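Long-range contacts in CS6 fimbrial subunit B, CS6 fimbrial subunit A (Escherichia coli, PDB 4B9G), which forms a subunit of the CS6 fimbrial colonization factor, probably serving bacterial adhesion, and is fused here to a donor strand from the companion subunit: residues T40-I45 with S108-A113; S50-V55 with F101-N106; N35-T40 with Y83-S88. One frame throughout, in Å; residues are numbered along the deposited sequence.

Contact 1: T40-I45 with S108-A113; sequences TVEMTI and SYTFSA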
ATOM      1  N   THR A  40      -2.014   1.459  -7.310  1.00  5.03           N
ATOM      2  CA  THR A  40      -1.173   2.603  -6.960  1.00  5.32           C
ATOM      3  C   THR A  40      -1.945   3.487  -5.970  1.00  5.46           C
ATOM      4  O   THR A  40      -3.178   3.356  -5.782  1.00  5.83           O
ATOM      5  CB  THR A  40      -0.722   3.321  -8.179  1.00  6.94           C
ATOM      6  OG1 THR A  40       0.176   2.602  -9.012  1.00 12.49           O
ATOM      7  CG2 THR A  40      -1.744   3.989  -8.834  1.00  4.75           C
ATOM      8  N   VAL A  41      -1.195   4.355  -5.312  1.00  5.43           N
ATOM      9  CA  VAL A  41      -1.693   5.248  -4.272  1.00  6.05           C
ATOM     10  C   VAL A  41      -1.165   6.645  -4.584  1.00  5.98           C
ATOM     11  O   VAL A  41       0.037   6.811  -4.867  1.00  7.02           O
ATOM     12  CB  VAL A  41      -1.169   4.828  -2.883  1.00  6.33           C
ATOM     13  CG1 VAL A  41      -1.758   5.722  -1.787  1.00  6.78           C
ATOM     14  CG2 VAL A  41      -1.451   3.353  -2.619  1.00  6.61           C
ATOM     15  N   GLU A  42      -2.039   7.649  -4.528  1.00  5.94           N
ATOM     16  CA  GLU A  42      -1.638   9.045  -4.725  1.00  7.02           C
ATOM     17  C   GLU A  42      -2.145   9.860  -3.555  1.00  6.87           C
ATOM     18  O   GLU A  42      -3.276   9.669  -3.102  1.00  7.26           O
ATOM     19  CB  GLU A  42      -2.152   9.589  -6.068  1.00  7.90           C
ATOM     20  CG  GLU A  42      -1.714   8.704  -7.247  1.00  9.48           C
ATOM     21  CD  GLU A  42      -1.819   9.354  -8.618  1.00 11.60           C
ATOM     22  OE1 GLU A  42      -2.481  10.391  -8.764  1.00 17.16           O
ATOM     23  OE2 GLU A  42      -1.247   8.808  -9.575  1.00 12.22           O
ATOM     24  N   MET A  43      -1.320  10.773  -3.050  1.00  7.12           N
ATOM     25  CA  MET A  43      -1.726  11.637  -1.942  1.00 10.01           C
ATOM     26  C   MET A  43      -1.019  12.980  -1.998  1.00 11.69           C
ATOM     27  O   MET A  43       0.084  13.094  -2.490  1.00 12.75           O
ATOM     28  CB  MET A  43      -1.468  10.991  -0.587  1.00 11.33           C
ATOM     29  CG  MET A  43       0.017  10.788  -0.253  1.00 10.15           C
ATOM     30  SD  MET A  43       0.355   9.960   1.369  1.00  9.76           S
ATOM     31  CE  MET A  43      -0.208   8.283   1.082  1.00 10.27           C
ATOM     32  N   THR A  44      -1.667  14.025  -1.520  1.00 16.10           N
ATOM     33  CA  THR A  44      -0.939  15.293  -1.286  1.00 14.39           C
ATOM     34  C   THR A  44      -0.942  15.517   0.213  1.00 14.70           C
ATOM     35  O   THR A  44      -1.913  15.317   0.867  1.00 17.30           O
ATOM     36  CB  THR A  44      -1.503  16.531  -2.065  1.00 16.30           C
ATOM     37  OG1 THR A  44      -1.385  16.313  -3.470  1.00 15.45           O
ATOM     38  CG2 THR A  44      -0.746  17.819  -1.729  1.00 19.49           C
ATOM     39  N   ILE A  45       0.163  15.942   0.750  1.00 11.96           N
ATOM     40  CA  ILE A  45       0.300  16.058   2.192  1.00  9.65           C
ATOM     41  C   ILE A  45      -0.393  17.336   2.692  1.00  9.45           C
ATOM     42  O   ILE A  45      -0.016  18.437   2.274  1.00 10.11           O
ATOM     43  CB  ILE A  45       1.795  16.125   2.510  1.00  8.66           C
ATOM     44  CG1 ILE A  45       2.542  14.918   1.897  1.00  9.57           C
ATOM     45  CG2 ILE A  45       1.999  16.241   4.004  1.00  8.76           C
ATOM     46  CD1 ILE A  45       2.020  13.547   2.288  1.00  9.24           C
ATOM     47  N   SER A 108       3.074  16.321  -3.453  1.00 15.61           N
ATOM     48  CA  SER A 108       2.386  15.074  -3.786  1.00 14.13           C
ATOM     49  C   SER A 108       3.326  13.859  -3.734  1.00 11.52           C
ATOM     50  O   SER A 108       4.508  13.950  -4.070  1.00 14.91           O
ATOM     51  CB  SER A 108       1.747  15.193  -5.170  1.00 17.97           C
ATOM     52  OG  SER A 108       0.578  16.000  -5.136  1.00 28.85           O
ATOM     53  N   TYR A 109       2.768  12.726  -3.312  1.00  9.16           N
ATOM     54  CA  TYR A 109       3.482  11.456  -3.204  1.00  7.75           C
ATOM     55  C   TYR A 109       2.705  10.379  -3.950  1.00  7.73           C
ATOM     56  O   TYR A 109       1.464  10.351  -3.941  1.00  9.16           O
ATOM     57  CB  TYR A 109       3.638  11.037  -1.719  1.00  6.93           C
ATOM     58  CG  TYR A 109       4.635  11.884  -0.988  1.00  7.00           C
ATOM     59  CD1 TYR A 109       4.340  13.198  -0.654  1.00  7.90           C
ATOM     60  CD2 TYR A 109       5.921  11.416  -0.726  1.00  6.80           C
ATOM     61  CE1 TYR A 109       5.283  14.010  -0.040  1.00  8.03           C
ATOM     62  CE2 TYR A 109       6.877  12.237  -0.119  1.00  7.98           C
ATOM     63  CZ  TYR A 109       6.557  13.543   0.195  1.00  7.72           C
ATOM     64  OH  TYR A 109       7.484  14.379   0.771  1.00  8.29           O
ATOM     65  N   THR A 110       3.433   9.477  -4.593  1.00  5.98           N
ATOM     66  CA  THR A 110       2.828   8.315  -5.210  1.00  5.75           C
ATOM     67  C   THR A 110       3.549   7.066  -4.751  1.00  4.91           C
ATOM     68  O   THR A 110       4.753   7.089  -4.479  1.00  5.62           O
ATOM     69  CB  THR A 110       2.814   8.379  -6.746  1.00  7.13           C
ATOM     70  OG1 THR A 110       4.152   8.374  -7.232  1.00  8.07           O
ATOM     71  CG2 THR A 110       2.051   9.617  -7.242  1.00  8.40           C
ATOM     72  N   PHE A 111       2.792   5.979  -4.654  1.00  4.96           N
ATOM     73  CA  PHE A 111       3.293   4.682  -4.225  1.00  5.31           C
ATOM     74  C   PHE A 111       2.665   3.608  -5.106  1.00  5.06           C
ATOM     75  O   PHE A 111       1.588   3.821  -5.696  1.00  6.33           O
ATOM     76  CB  PHE A 111       2.938   4.390  -2.755  1.00  5.76           C
ATOM     77  CG  PHE A 111       3.417   5.440  -1.770  1.00  5.72           C
ATOM     78  CD1 PHE A 111       2.688   6.605  -1.557  1.00  6.01           C
ATOM     79  CD2 PHE A 111       4.586   5.241  -1.029  1.00  5.93           C
ATOM     80  CE1 PHE A 111       3.116   7.547  -0.658  1.00  7.53           C
ATOM     81  CE2 PHE A 111       5.022   6.193  -0.113  1.00  7.15           C
ATOM     82  CZ  PHE A 111       4.286   7.340   0.081  1.00  7.44           C
ATOM     83  N   SER A 112       3.245   2.454  -5.223  1.00  5.71           N
ATOM     84  CA  SER A 112       2.847   1.307  -5.926  1.00  5.76           C
ATOM     85  C   SER A 112       2.880   0.048  -5.040  1.00  4.62           C
ATOM     86  O   SER A 112       3.819  -0.131  -4.261  1.00  5.65           O
ATOM     87  CB  SER A 112       3.628   1.142  -7.220  1.00  7.64           C
ATOM     88  OG  SER A 112       4.902   1.056  -6.869  1.00 14.36           O
ATOM     89  N   ALA A 113       1.881  -0.817  -5.193  1.00  5.00           N
ATOM     90  CA  ALA A 113       1.866  -2.157  -4.609  1.00  4.93           C
ATOM     91  C   ALA A 113       2.504  -3.118  -5.596  1.00  5.06           C
ATOM     92  O   ALA A 113       1.997  -3.279  -6.715  1.00  6.65           O
ATOM     93  CB  ALA A 113       0.418  -2.574  -4.323  1.00  5.37           C
TER
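Two CssB strands, 40-44 and 108-113, run antiparallel at 166° with their axes 4.5 Å apart. Two hydrogen-bonded pairs, Val41 with Phe111 and Met43 with Tyr109, fix the register. Each pair makes two backbone bonds. Tyr109 N reaches Met43 O at 2.8 Å and meets it nearly along the C=O axis. Val41 N reaches Phe111 O at 2.9 Å from above the carbonyl plane, 32° out of it. At the intervening pairs, CA-H...O contacts such as Thr110 CA to Val41 O (3.2 Å) add weaker links.

Apolar contacts lie on the face carrying Val41, Met43, Tyr109 and Phe111. Met43 puts CG in the crowded position between N and the carbonyl carbon (chi1 66°). Its chain then bends at the end, so that CE lies 3.8 Å from Phe111 CE1. The sulfur adds an oblique Met-aromatic contact, 5.5 Å from Met43 SD to the Phe111 ring centroid. Ile45, just past its strand, brings CG1 to 3.5 Å from Tyr109 CE1. Tyr109 OH is engaged by Ala90 O and Lys104 N.

Polar contacts occupy the other face. Thr44 OG1 and Ser108 OG share a 2.6 Å hydrogen bond, either being able to donate. Glu42 and Thr110 lie side by side, with Glu42 CG and the carboxylate end against Thr110 CG2. Thr110 OG1 is hydrogen-bonded to Ser88 OG, and Ser112 OG to Asp87 OD2.

This strand pair is therefore two-faced, as expected in an immunoglobulin-like fimbrial sandwich: apolar and aromatic side chains on the buried face, hydroxyls and the Glu42 carboxylate on the mostly more exposed one.

Contact 2: S50-V55 with F101-N106; sequences SAVKIV and FSVKEN
Phe101, Val52 and Val103 lose the most surface to this CssB contact. Phe101 and Val52 form an antiparallel hydrogen-bonded pair: Phe101 N donates to Val52 O at 2.9 Å, approaching from above the carbonyl plane, and Val52 N donates to Phe101 O at 3.0 Å, lying in that carbonyl's plane. The Phe101 ring is set in the crowded position between N and the carbonyl carbon (chi1 77°), which brings its CD1 to 3.3 Å from Val52 O. Val103 CG1 lies over one face of the same ring, 3.6 Å above its plane and offset toward the rim.

In the immunoglobulin-like sandwich expected of a fimbrial subunit, strand 51-56 runs between two antiparallel neighbours, the short strand 101-102 and the long strand 128-142. Against the latter, Ser50 and Ala51 both face Tyr139, a classic beta bulge at the start of the strand.

Val103 continues the pairing beyond strand 101-102. Its N bonds Ser50 O at 3.0 Å, the N-H...O angle of 168° making it the straightest of the three bonds. Its CG1 also meets Val52 CG2 at 3.9 Å, the two side chains crossing at about a right angle, and Ile45 touches both valines. A water lies 2.9 Å from Ser50 O and 3.0 Å from Val103 O, where the geometry would allow it to donate to each carbonyl.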
ATOM      1  N   SER A  50       3.730  16.188   9.104  1.00  8.35           N
ATOM      2  CA  SER A  50       5.158  16.051   9.048  1.00 10.44           C
ATOM      3  C   SER A  50       5.685  14.717   8.614  1.00  7.72           C
ATOM      4  O   SER A  50       6.791  14.639   8.123  1.00  8.34           O
ATOM      5  CB  SER A  50       5.838  16.446  10.366  1.00 18.39           C
ATOM      6  OG  SER A  50       5.439  17.665  10.815  1.00 28.13           O
ATOM      7  N   ALA A  51       4.897  13.666   8.807  1.00  8.28           N
ATOM      8  CA  ALA A  51       5.347  12.314   8.489  1.00  7.27           C
ATOM      9  C   ALA A  51       4.164  11.435   8.120  1.00  7.25           C
ATOM     10  O   ALA A  51       3.020  11.685   8.535  1.00  7.64           O
ATOM     11  CB  ALA A  51       6.126  11.704   9.652  1.00  9.15           C
ATOM     12  N   VAL A  52       4.466  10.399   7.344  1.00  6.41           N
ATOM     13  CA  VAL A  52       3.493   9.441   6.847  1.00  6.47           C
ATOM     14  C   VAL A  52       3.978   8.019   7.095  1.00  6.00           C
ATOM     15  O   VAL A  52       5.143   7.726   6.890  1.00  6.91           O
ATOM     16  CB  VAL A  52       3.266   9.636   5.316  1.00  7.00           C
ATOM     17  CG1 VAL A  52       2.446   8.493   4.710  1.00  8.85           C
ATOM     18  CG2 VAL A  52       2.607  10.991   5.060  1.00  8.04           C
ATOM     19  N   LYS A  53       3.110   7.118   7.472  1.00  6.15           N
ATOM     20  CA  LYS A  53       3.211   5.675   7.473  1.00  6.03           C
ATOM     21  C   LYS A  53       2.270   5.125   6.420  1.00  6.28           C
ATOM     22  O   LYS A  53       1.113   5.548   6.349  1.00  6.12           O
ATOM     23  CB  LYS A  53       2.861   5.083   8.812  1.00  7.85           C
ATOM     24  CG  LYS A  53       2.894   3.642   8.988  1.00  8.83           C
ATOM     25  CD  LYS A  53       2.545   3.160  10.350  1.00 14.51           C
ATOM     26  CE  LYS A  53       2.686   1.747  10.571  1.00 26.09           C
ATOM     27  NZ  LYS A  53       2.224   1.429  11.937  1.00 31.04           N
ATOM     28  N   ILE A  54       2.760   4.178   5.627  1.00  5.15           N
ATOM     29  CA  ILE A  54       1.937   3.528   4.607  1.00  5.48           C
ATOM     30  C   ILE A  54       2.343   2.057   4.546  1.00  5.42           C
ATOM     31  O   ILE A  54       3.453   1.732   4.119  1.00  6.26           O
ATOM     32  CB  ILE A  54       2.029   4.276   3.246  1.00  5.59           C
ATOM     33  CG1 ILE A  54       1.224   3.531   2.192  1.00  5.76           C
ATOM     34  CG2 ILE A  54       3.476   4.523   2.791  1.00  6.53           C
ATOM     35  CD1 ILE A  54       1.062   4.292   0.905  1.00  7.12           C
ATOM     36  N   VAL A  55       1.515   1.164   4.998  1.00  6.30           N
ATOM     37  CA  VAL A  55       1.771  -0.220   5.223  1.00  6.86           C
ATOM     38  C   VAL A  55       0.513  -1.080   5.015  1.00  7.33           C
ATOM     39  O   VAL A  55      -0.544  -0.703   5.476  1.00  8.12           O
ATOM     40  CB  VAL A  55       2.419  -0.435   6.627  1.00 10.75           C
ATOM     41  CG1 VAL A  55       1.475  -0.145   7.648  1.00 12.69           C
ATOM     42  CG2 VAL A  55       2.868  -1.778   6.832  1.00 14.40           C
ATOM     43  N   PHE A 101       7.857   8.124   7.839  1.00  7.42           N
ATOM     44  CA  PHE A 101       8.980   8.875   7.296  1.00  8.45           C
ATOM     45  C   PHE A 101       8.551  10.321   7.097  1.00  8.37           C
ATOM     46  O   PHE A 101       7.385  10.618   6.856  1.00  7.85           O
ATOM     47  CB  PHE A 101       9.520   8.249   6.006  1.00  9.43           C
ATOM     48  CG  PHE A 101       8.680   8.524   4.767  1.00  8.94           C
ATOM     49  CD1 PHE A 101       7.462   7.907   4.563  1.00  8.48           C
ATOM     50  CD2 PHE A 101       9.151   9.382   3.780  1.00  9.38           C
ATOM     51  CE1 PHE A 101       6.715   8.163   3.405  1.00  9.39           C
ATOM     52  CE2 PHE A 101       8.418   9.647   2.627  1.00  9.58           C
ATOM     53  CZ  PHE A 101       7.196   9.025   2.437  1.00  9.19           C
ATOM     54  N   SER A 102       9.513  11.236   7.200  1.00  8.63           N
ATOM     55  CA  SER A 102       9.232  12.662   7.094  1.00  9.34           C
ATOM     56  C   SER A 102       8.974  13.072   5.642  1.00  8.65           C
ATOM     57  O   SER A 102       9.706  12.681   4.720  1.00  9.82           O
ATOM     58  CB  SER A 102      10.385  13.467   7.698  1.00 11.27           C
ATOM     59  OG  SER A 102      10.490  13.166   9.078  1.00 15.20           O
ATOM     60  N   VAL A 103       7.929  13.883   5.465  1.00  8.07           N
ATOM     61  CA  VAL A 103       7.434  14.325   4.163  1.00  7.87           C
ATOM     62  C   VAL A 103       7.385  15.845   4.093  1.00  9.53           C
ATOM     63  O   VAL A 103       7.474  16.531   5.104  1.00 10.79           O
ATOM     64  CB  VAL A 103       6.018  13.756   3.864  1.00  7.64           C
ATOM     65  CG1 VAL A 103       6.064  12.245   3.709  1.00  8.21           C
ATOM     66  CG2 VAL A 103       5.021  14.160   4.919  1.00  7.76           C
ATOM     67  N   LYS A 104       7.223  16.381   2.908  1.00  9.41           N
ATOM     68  CA  LYS A 104       7.062  17.792   2.620  1.00 11.29           C
ATOM     69  C   LYS A 104       5.595  18.170   2.434  1.00 11.61           C
ATOM     70  O   LYS A 104       4.915  17.655   1.564  1.00 10.96           O
ATOM     71  CB  LYS A 104       7.929  18.301   1.440  1.00 13.70           C
ATOM     72  CG  LYS A 104       9.398  18.042   1.514  1.00 23.44           C
ATOM     73  CD  LYS A 104      10.177  18.535   0.268  1.00 28.45           C
ATOM     74  CE  LYS A 104      11.670  18.428   0.493  1.00 31.54           C
ATOM     75  NZ  LYS A 104      12.283  19.250   1.508  1.00 37.08           N
ATOM     76  N   GLU A 105       5.129  19.089   3.269  1.00 13.33           N
ATOM     77  CA  GLU A 105       3.720  19.478   3.186  1.00 14.48           C
ATOM     78  C   GLU A 105       3.401  20.158   1.852  1.00 14.43           C
ATOM     79  O   GLU A 105       4.267  20.786   1.237  1.00 14.90           O
ATOM     80  CB  GLU A 105       3.230  20.299   4.407  1.00 22.36           C
ATOM     81  CG  GLU A 105       3.951  21.582   4.752  1.00 25.85           C
ATOM     82  CD  GLU A 105       3.230  22.368   5.860  1.00 26.49           C
ATOM     83  OE1 GLU A 105       3.002  21.811   6.974  1.00 18.30           O
ATOM     84  OE2 GLU A 105       2.896  23.560   5.625  1.00 31.95           O
ATOM     85  N   ASN A 106       2.164  19.972   1.398  1.00 14.73           N
ATOM     86  CA  ASN A 106       1.664  20.584   0.165  1.00 16.52           C
ATOM     87  C   ASN A 106       2.390  20.098  -1.067  1.00 17.12           C
ATOM     88  O   ASN A 106       2.509  20.804  -2.065  1.00 20.71           O
ATOM     89  CB  ASN A 106       1.732  22.096   0.249  1.00 19.78           C
ATOM     90  CG  ASN A 106       0.768  22.640   1.255  1.00 24.91           C
ATOM     91  OD1 ASN A 106      -0.367  22.171   1.353  1.00 29.08           O
ATOM     92  ND2 ASN A 106       1.211  23.612   2.032  1.00 28.69           N
TER
HETATM   93  O   HOH W   1       8.637  16.835   7.885  1.00 18.44           O

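Contact 3: N35-T40 with Y83-S88; sequences NSQLYT and YIRKDS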
ATOM      1  N   ASN A  35       7.066  -8.311  -9.742  1.00 11.67           N
ATOM      2  CA  ASN A  35       7.360  -6.892  -9.873  1.00 12.19           C
ATOM      3  C   ASN A  35       6.251  -6.082 -10.540  1.00 11.56           C
ATOM      4  O   ASN A  35       6.391  -4.871 -10.698  1.00 15.54           O
ATOM      5  CB  ASN A  35       8.690  -6.678 -10.622  1.00 17.27           C
ATOM      6  CG  ASN A  35       9.467  -5.468 -10.128  1.00 21.40           C
ATOM      7  OD1 ASN A  35       9.482  -5.177  -8.931  1.00 26.57           O
ATOM      8  ND2 ASN A  35      10.121  -4.758 -11.049  1.00 27.00           N
ATOM      9  N   SER A  36       5.135  -6.660 -10.901  1.00  9.92           N
ATOM     10  CA  SER A  36       3.968  -6.004 -11.438  1.00 10.75           C
ATOM     11  C   SER A  36       3.277  -5.147 -10.410  1.00  7.80           C
ATOM     12  O   SER A  36       3.257  -5.487  -9.233  1.00  8.30           O
ATOM     13  CB  SER A  36       2.964  -6.947 -12.068  1.00 17.91           C
ATOM     14  OG  SER A  36       3.463  -7.744 -13.054  1.00 22.78           O
ATOM     15  N   GLN A  37       2.718  -4.035 -10.881  1.00  6.80           N
ATOM     16  CA  GLN A  37       1.967  -3.165 -10.010  1.00  6.66           C
ATOM     17  C   GLN A  37       0.531  -3.652  -9.890  1.00  6.29           C
ATOM     18  O   GLN A  37      -0.188  -3.804 -10.884  1.00  9.08           O
ATOM     19  CB  GLN A  37       1.966  -1.729 -10.544  1.00  8.76           C
ATOM     20  CG  GLN A  37       3.327  -1.086 -10.603  1.00 10.62           C
ATOM     21  CD  GLN A  37       3.271   0.246 -11.311  1.00 15.81           C
ATOM     22  OE1 GLN A  37       2.643   1.181 -10.839  1.00 16.11           O
ATOM     23  NE2 GLN A  37       3.896   0.326 -12.467  1.00 18.70           N
ATOM     24  N   LEU A  38       0.072  -3.877  -8.659  1.00  5.14           N
ATOM     25  CA  LEU A  38      -1.287  -4.356  -8.397  1.00  5.37           C
ATOM     26  C   LEU A  38      -2.281  -3.206  -8.205  1.00  5.41           C
ATOM     27  O   LEU A  38      -3.456  -3.331  -8.587  1.00  6.18           O
ATOM     28  CB  LEU A  38      -1.294  -5.265  -7.190  1.00  5.89           C
ATOM     29  CG  LEU A  38      -0.376  -6.486  -7.285  1.00  6.04           C
ATOM     30  CD1 LEU A  38      -0.481  -7.336  -6.007  1.00  7.71           C
ATOM     31  CD2 LEU A  38      -0.655  -7.326  -8.531  1.00  7.64           C
ATOM     32  N   TYR A  39      -1.822  -2.126  -7.590  1.00  5.33           N
ATOM     33  CA  TYR A  39      -2.576  -0.892  -7.434  1.00  5.51           C
ATOM     34  C   TYR A  39      -1.568   0.220  -7.174  1.00  5.12           C
ATOM     35  O   TYR A  39      -0.406  -0.055  -6.839  1.00  5.48           O
ATOM     36  CB  TYR A  39      -3.652  -0.990  -6.340  1.00  5.72           C
ATOM     37  CG  TYR A  39      -3.181  -1.150  -4.910  1.00  5.46           C
ATOM     38  CD1 TYR A  39      -2.801  -0.054  -4.155  1.00  5.70           C
ATOM     39  CD2 TYR A  39      -3.150  -2.397  -4.302  1.00  5.49           C
ATOM     40  CE1 TYR A  39      -2.424  -0.190  -2.817  1.00  6.39           C
ATOM     41  CE2 TYR A  39      -2.768  -2.552  -2.968  1.00  5.72           C
ATOM     42  CZ  TYR A  39      -2.418  -1.439  -2.222  1.00  5.75           C
ATOM     43  OH  TYR A  39      -2.062  -1.523  -0.897  1.00  5.96           O
ATOM     44  N   THR A  40      -2.014   1.459  -7.310  1.00  5.03           N
ATOM     45  CA  THR A  40      -1.173   2.603  -6.960  1.00  5.32           C
ATOM     46  C   THR A  40      -1.945   3.487  -5.970  1.00  5.46           C
ATOM     47  O   THR A  40      -3.178   3.356  -5.782  1.00  5.83           O
ATOM     48  CB  THR A  40      -0.722   3.321  -8.179  1.00  6.94           C
ATOM     49  OG1 THR A  40       0.176   2.602  -9.012  1.00 12.49           O
ATOM     50  CG2 THR A  40      -1.744   3.989  -8.834  1.00  4.75           C
ATOM     51  N   TYR A  83       4.479  -5.664  -1.625  1.00  5.99           N
ATOM     52  CA  TYR A  83       5.004  -4.620  -0.755  1.00  6.08           C
ATOM     53  C   TYR A  83       4.755  -3.249  -1.399  1.00  5.47           C
ATOM     54  O   TYR A  83       4.474  -3.142  -2.606  1.00  5.78           O
ATOM     55  CB  TYR A  83       6.506  -4.790  -0.472  1.00  7.58           C
ATOM     56  CG  TYR A  83       7.393  -4.667  -1.668  1.00  7.58           C
ATOM     57  CD1 TYR A  83       7.885  -3.438  -2.077  1.00  8.59           C
ATOM     58  CD2 TYR A  83       7.720  -5.802  -2.410  1.00 10.28           C
ATOM     59  CE1 TYR A  83       8.710  -3.357  -3.196  1.00 11.29           C
ATOM     60  CE2 TYR A  83       8.535  -5.730  -3.514  1.00 11.29           C
ATOM     61  CZ  TYR A  83       9.024  -4.513  -3.908  1.00 10.90           C
ATOM     62  OH  TYR A  83       9.867  -4.419  -4.991  1.00 14.25           O
ATOM     63  N   ILE A  84       4.878  -2.195  -0.600  1.00  4.83           N
ATOM     64  CA  ILE A  84       4.693  -0.822  -1.066  1.00  5.10           C
ATOM     65  C   ILE A  84       6.040  -0.164  -1.412  1.00  5.08           C
ATOM     66  O   ILE A  84       6.972  -0.146  -0.588  1.00  5.38           O
ATOM     67  CB  ILE A  84       3.966   0.024   0.028  1.00  5.07           C
ATOM     68  CG1 ILE A  84       2.540  -0.502   0.228  1.00  6.16           C
ATOM     69  CG2 ILE A  84       3.997   1.513  -0.312  1.00  5.52           C
ATOM     70  CD1 ILE A  84       1.552  -0.192  -0.893  1.00  7.35           C
ATOM     71  N   ARG A  85       6.130   0.387  -2.621  1.00  5.11           N
ATOM     72  CA  ARG A  85       7.284   1.128  -3.127  1.00  5.60           C
ATOM     73  C   ARG A  85       6.869   2.596  -3.314  1.00  5.52           C
ATOM     74  O   ARG A  85       5.789   2.869  -3.862  1.00  5.89           O
ATOM     75  CB  ARG A  85       7.710   0.540  -4.478  1.00  6.54           C
ATOM     76  CG  ARG A  85       8.968   1.151  -5.049  1.00  8.09           C
ATOM     77  CD  ARG A  85       9.374   0.528  -6.381  1.00  9.59           C
ATOM     78  NE  ARG A  85       8.461   0.936  -7.443  1.00  8.33           N
ATOM     79  CZ  ARG A  85       8.148   0.207  -8.513  1.00 11.30           C
ATOM     80  NH1 ARG A  85       8.659  -0.995  -8.712  1.00 12.20           N
ATOM     81  NH2 ARG A  85       7.283   0.692  -9.382  1.00 12.05           N
ATOM     82  N   LYS A  86       7.707   3.534  -2.870  1.00  4.91           N
ATOM     83  CA  LYS A  86       7.452   4.948  -3.168  1.00  5.37           C
ATOM     84  C   LYS A  86       7.958   5.272  -4.565  1.00  5.26           C
ATOM     85  O   LYS A  86       9.131   5.028  -4.864  1.00  5.80           O
ATOM     86  CB  LYS A  86       8.148   5.844  -2.143  1.00  5.64           C
ATOM     87  CG  LYS A  86       7.863   7.321  -2.365  1.00  6.06           C
ATOM     88  CD  LYS A  86       8.417   8.237  -1.258  1.00  7.22           C
ATOM     89  CE  LYS A  86       9.929   8.232  -1.112  1.00  7.75           C
ATOM     90  NZ  LYS A  86      10.588   8.847  -2.279  1.00  7.75           N
ATOM     91  N   ASP A  87       7.083   5.837  -5.391  1.00  5.12           N
ATOM     92  CA  ASP A  87       7.430   6.221  -6.754  1.00  5.43           C
ATOM     93  C   ASP A  87       7.593   7.722  -7.010  1.00  5.77           C
ATOM     94  O   ASP A  87       8.139   8.098  -8.055  1.00  5.81           O
ATOM     95  CB  ASP A  87       6.463   5.603  -7.758  1.00  6.54           C
ATOM     96  CG  ASP A  87       6.697   4.104  -7.933  1.00  8.22           C
ATOM     97  OD1 ASP A  87       7.812   3.619  -7.652  1.00  7.86           O
ATOM     98  OD2 ASP A  87       5.775   3.402  -8.377  1.00 13.54           O
ATOM     99  N   SER A  88       7.175   8.578  -6.092  1.00  5.84           N
ATOM    100  CA  SER A  88       7.503  10.004  -6.189  1.00  5.99           C
ATOM    101  C   SER A  88       7.253  10.677  -4.853  1.00  6.30           C
ATOM    102  O   SER A  88       6.472  10.200  -4.031  1.00  7.04           O
ATOM    103  CB  SER A  88       6.723  10.722  -7.289  1.00  7.12           C
ATOM    104  OG  SER A  88       5.361  10.790  -6.934  1.00  9.03           O
TER
HETATM  105  O   HOH W   2      10.373  -6.571  -6.581  1.00 24.46           O
HETATM  106  O   HOH W   3       3.732   3.694  -9.984  1.00 27.09           O
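The chain turns a corner at Leu38, and Asp87 and Ser88 both face Thr110 in a classic beta bulge, framing this CssB contact. Strand 108-119 pairs with both 37-44 and 79-88, so the two segments meet across it through side chains and water; their closest CA atoms, of Thr40 and Ile84, are 9.0 Å apart.

On the inner side, Tyr39 stands with its ring in the crowded position (chi1 66°), and its OH comes within 3.9 Å of Ile84 CD1, the side chains crossing at about a right angle. Tyr39 OH is hydrogen-bonded to Tyr82 OH, and the two rings meet edge-to-face.

Within segment 83-88, Arg85 bends at chi3 (72°) into a side-on salt bridge with Asp87, setting the polar groups that face 35-40. NE holds Asp87 OD1 at 2.8 Å, and NH2 holds Asp87 OD2 at 3.3 Å. Both oxygens use syn lone pairs and lie close to the guanidinium plane, which limits rotation of either group.

Two waters bridge the segments. One sits in the plane of the Tyr83 ring, 2.7 Å from its OH, and donates to Asn35 OD1 at 2.9 Å. Another lies 2.9 Å from Gln37 OE1 and 2.6 Å from Asp87 OD2, which also meets Ser112 OG.

With Arg85 and several donors around it, Asp87 is probably held ionised, and the polar link between segments runs through water, no hydrogen bond crossing directly.

Contacts 1 and 3 share Thr40 and strand 37-44 and lie nearer the chain centre, at about 9 and 7 Å between centres, than contact 2 at about 14 Å. Contact 1 is direct strand pairing, whereas contact 3 reaches one strand farther, over 108-119. Contact 2 also pairs backbones, but over a short edge strand that gives way to exposed loop. Asn106 N to Ile45 O ties it to contact 1, and Phe101 against Lys86 to contact 3. All three are partly buried, with apolar side chains inward and polar ones toward the surface, and contact 2 lies farthest out; only contact 3 lacks direct hydrogen bonds between its segments.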